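Local structure of flagellar assembly factor FliW (Geobacillus thermodenitrificans, 5DMD) at residues D100-D103 / D104-A107; I115-H118 / K119-G122. The protein probably binds the translational repressor CsrA, keeping it from silencing flagellin and other target mRNAs, and also binds flagellin during assembly of the flagellum. The protein carries 1 engineered substitution. All coordinates share one frame; numbering follows the deposited sequence.

Contact 1 (D100-D103 / D104-A107)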
# COMPACT_ATOMS: atom_id res chain seq x y z
N ASP A 100 2.53 -15.52 11.11
CA ASP A 100 3.11 -16.86 11.06
C ASP A 100 2.16 -17.81 11.78
O ASP A 100 1.96 -17.67 13.00
CB ASP A 100 4.49 -16.89 11.73
CG ASP A 100 5.36 -18.02 11.21
OD1 ASP A 100 4.97 -18.67 10.22
OD2 ASP A 100 6.43 -18.26 11.81
N PRO A 101 1.53 -18.77 11.09
CA PRO A 101 1.69 -19.09 9.66
C PRO A 101 1.06 -18.03 8.77
O PRO A 101 0.23 -17.24 9.23
CB PRO A 101 0.96 -20.43 9.54
CG PRO A 101 -0.07 -20.44 10.63
CD PRO A 101 0.35 -19.43 11.67
N PHE A 102 1.45 -18.00 7.49
CA PHE A 102 1.00 -16.93 6.62
C PHE A 102 -0.52 -16.89 6.48
O PHE A 102 -1.08 -15.82 6.21
CB PHE A 102 1.62 -17.07 5.23
CG PHE A 102 1.23 -15.97 4.29
CD1 PHE A 102 0.40 -16.23 3.21
CD2 PHE A 102 1.68 -14.68 4.50
CE1 PHE A 102 0.03 -15.21 2.36
CE2 PHE A 102 1.31 -13.66 3.65
CZ PHE A 102 0.49 -13.93 2.59
N ASP A 103 -1.19 -18.03 6.67
CA ASP A 103 -2.63 -18.10 6.44
C ASP A 103 -3.43 -17.31 7.47
O ASP A 103 -4.65 -17.20 7.32
CB ASP A 103 -3.08 -19.56 6.49
CG ASP A 103 -4.44 -19.77 5.88
OD1 ASP A 103 -4.56 -19.58 4.65
OD2 ASP A 103 -5.39 -20.12 6.62
N ASP A 104 -2.79 -16.76 8.50
CA ASP A 104 -3.45 -15.89 9.46
C ASP A 104 -3.24 -14.42 9.14
O ASP A 104 -3.60 -13.55 9.94
CB ASP A 104 -2.97 -16.20 10.88
CG ASP A 104 -3.48 -17.53 11.40
OD1 ASP A 104 -4.43 -18.08 10.79
OD2 ASP A 104 -2.92 -18.03 12.40
N THR A 105 -2.64 -14.12 7.99
CA THR A 105 -2.34 -12.74 7.63
C THR A 105 -3.63 -11.96 7.39
O THR A 105 -4.62 -12.49 6.88
CB THR A 105 -1.47 -12.73 6.37
OG1 THR A 105 -0.19 -13.29 6.69
CG2 THR A 105 -1.29 -11.33 5.79
N THR A 106 -3.61 -10.68 7.78
CA THR A 106 -4.74 -9.79 7.57
C THR A 106 -4.32 -8.59 6.74
O THR A 106 -3.14 -8.29 6.59
CB THR A 106 -5.32 -9.30 8.91
OG1 THR A 106 -4.31 -8.60 9.64
CG2 THR A 106 -5.82 -10.47 9.73
N ALA A 107 -5.33 -7.88 6.23
CA ALA A 107 -5.14 -6.63 5.51
C ALA A 107 -5.94 -5.52 6.17
O ALA A 107 -7.03 -5.75 6.71
CB ALA A 107 -5.61 -6.77 4.06
O HOH W 1 -1.11 -16.54 13.98
O HOH W 2 -6.05 -14.94 6.80

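Contact 2 (I115-H118 / K119-G122)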
# COMPACT_ATOMS: atom_id res chain seq x y z
N ILE A 115 -2.35 5.46 -5.50
CA ILE A 115 -1.28 6.04 -6.30
C ILE A 115 -1.83 6.47 -7.66
O ILE A 115 -2.47 5.67 -8.35
CB ILE A 115 -0.12 5.05 -6.47
CG1 ILE A 115 0.53 4.79 -5.10
CG2 ILE A 115 0.90 5.57 -7.49
CD1 ILE A 115 1.59 3.71 -5.11
N ASN A 116 -1.56 7.72 -8.04
CA ASN A 116 -1.70 8.13 -9.43
C ASN A 116 -0.41 7.70 -10.12
O ASN A 116 0.65 8.30 -9.92
CB ASN A 116 -1.91 9.64 -9.56
CG ASN A 116 -2.12 10.07 -11.01
OD1 ASN A 116 -1.55 9.49 -11.94
ND2 ASN A 116 -2.93 11.11 -11.22
N VAL A 117 -0.51 6.63 -10.92
CA VAL A 117 0.69 5.98 -11.44
C VAL A 117 1.49 6.92 -12.33
O VAL A 117 2.70 7.08 -12.15
CB VAL A 117 0.33 4.67 -12.17
CG1 VAL A 117 1.58 3.98 -12.65
CG2 VAL A 117 -0.45 3.75 -11.24
N HIS A 118 0.84 7.53 -13.32
CA HIS A 118 1.61 8.30 -14.30
C HIS A 118 2.11 9.63 -13.75
O HIS A 118 3.09 10.17 -14.27
CB HIS A 118 0.87 8.44 -15.64
CG HIS A 118 -0.16 9.54 -15.67
ND1 HIS A 118 -1.44 9.38 -15.18
CD2 HIS A 118 -0.11 10.79 -16.18
CE1 HIS A 118 -2.12 10.49 -15.35
NE2 HIS A 118 -1.34 11.37 -15.96
N LYS A 119 1.48 10.14 -12.69
CA LYS A 119 1.94 11.36 -12.03
C LYS A 119 2.90 11.07 -10.89
O LYS A 119 3.48 12.01 -10.32
CB LYS A 119 0.75 12.15 -11.50
CG LYS A 119 -0.12 12.76 -12.61
CD LYS A 119 0.72 13.60 -13.57
CE LYS A 119 0.02 14.89 -14.00
NZ LYS A 119 -1.44 14.89 -13.67
N ARG A 120 3.06 9.79 -10.52
CA ARG A 120 3.99 9.39 -9.45
C ARG A 120 3.65 10.06 -8.11
O ARG A 120 4.53 10.54 -7.40
CB ARG A 120 5.45 9.65 -9.84
CG ARG A 120 5.94 8.89 -11.05
CD ARG A 120 5.75 7.39 -10.91
NE ARG A 120 6.76 6.68 -11.68
CZ ARG A 120 6.52 6.00 -12.79
NH1 ARG A 120 5.31 5.91 -13.30
NH2 ARG A 120 7.54 5.40 -13.42
N LEU A 121 2.36 10.10 -7.78
CA LEU A 121 1.89 10.70 -6.53
C LEU A 121 1.12 9.67 -5.71
O LEU A 121 0.27 8.95 -6.24
CB LEU A 121 0.95 11.87 -6.83
CG LEU A 121 1.50 13.04 -7.63
CD1 LEU A 121 0.36 13.96 -8.06
CD2 LEU A 121 2.53 13.82 -6.82
N GLY A 122 1.36 9.65 -4.40
CA GLY A 122 0.74 8.66 -3.53
C GLY A 122 0.19 9.27 -2.26
O GLY A 122 0.63 10.33 -1.81
O HOH W 3 -3.60 13.23 -13.55

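Contact 1 (D100-D103 / D104-A107)
P101 and F102 turn their carbonyls onto the amides of D104 and T105, making a short 3-10 turn that leads from the loop after strand 90-97 into strand 106-116. D104 N reaches P101 O at 3.1 Å, nearly straight at 170°, and T105 N meets F102 O at 2.9 Å. A cis peptide precedes P101, a bend for which proline is well suited. F102 O is gripped twice, since T105 OG1 also donates to it, at 2.7 Å. The threonine's first torsion (chi1 -67°), with OG1 beside its own backbone N, lets the hydroxyl reach that oxygen. The same hydroxyl is tied to A99 N, so a buried polar atom is satisfied, while T105 CB rests over one face of the F102 ring; F45 meets this ring at a steep angle. The aspartates suit the solvent-facing side of the turn: D103, partly exposed, forms a salt bridge with K142 and the more exposed D104 OD1 one with R137, which would offset the like charges of the neighbouring carboxylates. One water donates to both D103 O and T105 O. D104 OD2 lies 3.6 Å from P101 CD and 2.8 Å from the oxygen of a second water, which donates to it.

Contact 2 (I115-H118 / K119-G122)
N116 pairs with L121 through two backbone hydrogen bonds at the end of a beta hairpin, N116 N to L121 O at 2.8 Å and L121 N to N116 O at 3.3 Å. R120 and L121 both face N116, a G1 beta bulge; R120 takes the left-handed backbone conformation (phi 59°, psi 43°) common at its first position, and its N donates to V117 O. I115 and G122 form a non-hydrogen-bonded pair, the isoleucine's CG1 lying 4.2 Å from the glycine CA; a beta carbon on G122 would crowd that CG1.

Side-chain hydrogen bonds close the turn. K119 N donates to N116 OD1 at 3.2 Å from above the amide plane, and N116 ND2 donates to L82 O. N116 lies alongside K119, its chi1 of -177° placing the amide beside its own carbonyl carbon, and one water accepts from both N116 ND2 and K119 NZ. Replacing the asparagine by an alanine is likely to leave K119 N without its side-chain acceptor and L82 O without that donor. The arginine chain, bent at chi2, folds back so that NH1 meets V117 O at 3.1 Å in the guanidinium plane, across the carbonyl plane from R120 N.

A CH-pi contact adds to this: K119 CG sits over one face of the H118 ring, 4.0 Å from its centroid.

Around the hairpin, I115 packs on Y93 of strand 90-97, K119 NZ hydrogen-bonds Q83 OE1 just beyond helix 76-81, and R120 and G122 backbones bond to R21 of strand 20-21.

How the contacts relate
Strand 106-116 links the two contacts: contact 1 leads into its beginning, and contact 2 turns its end back into strand 121-124. Their centres are about 29 Å apart, on opposite sides of the chain's centre, and they do not touch. Contact 1 is a surface turn, with T105 as its buried member and acidic side chains matched by basic residues near the C-terminal end. Contact 2 is partly buried: I115, N116 and G122 lie within the sheet, whereas V117, H118 and K119 are exposed at the turn. Both use backbone amide-to-carbonyl bonds, but the carboxylates of contact 1 look outward to charged partners, whereas asparagine, lysine and arginine in contact 2 donate to neutral oxygens.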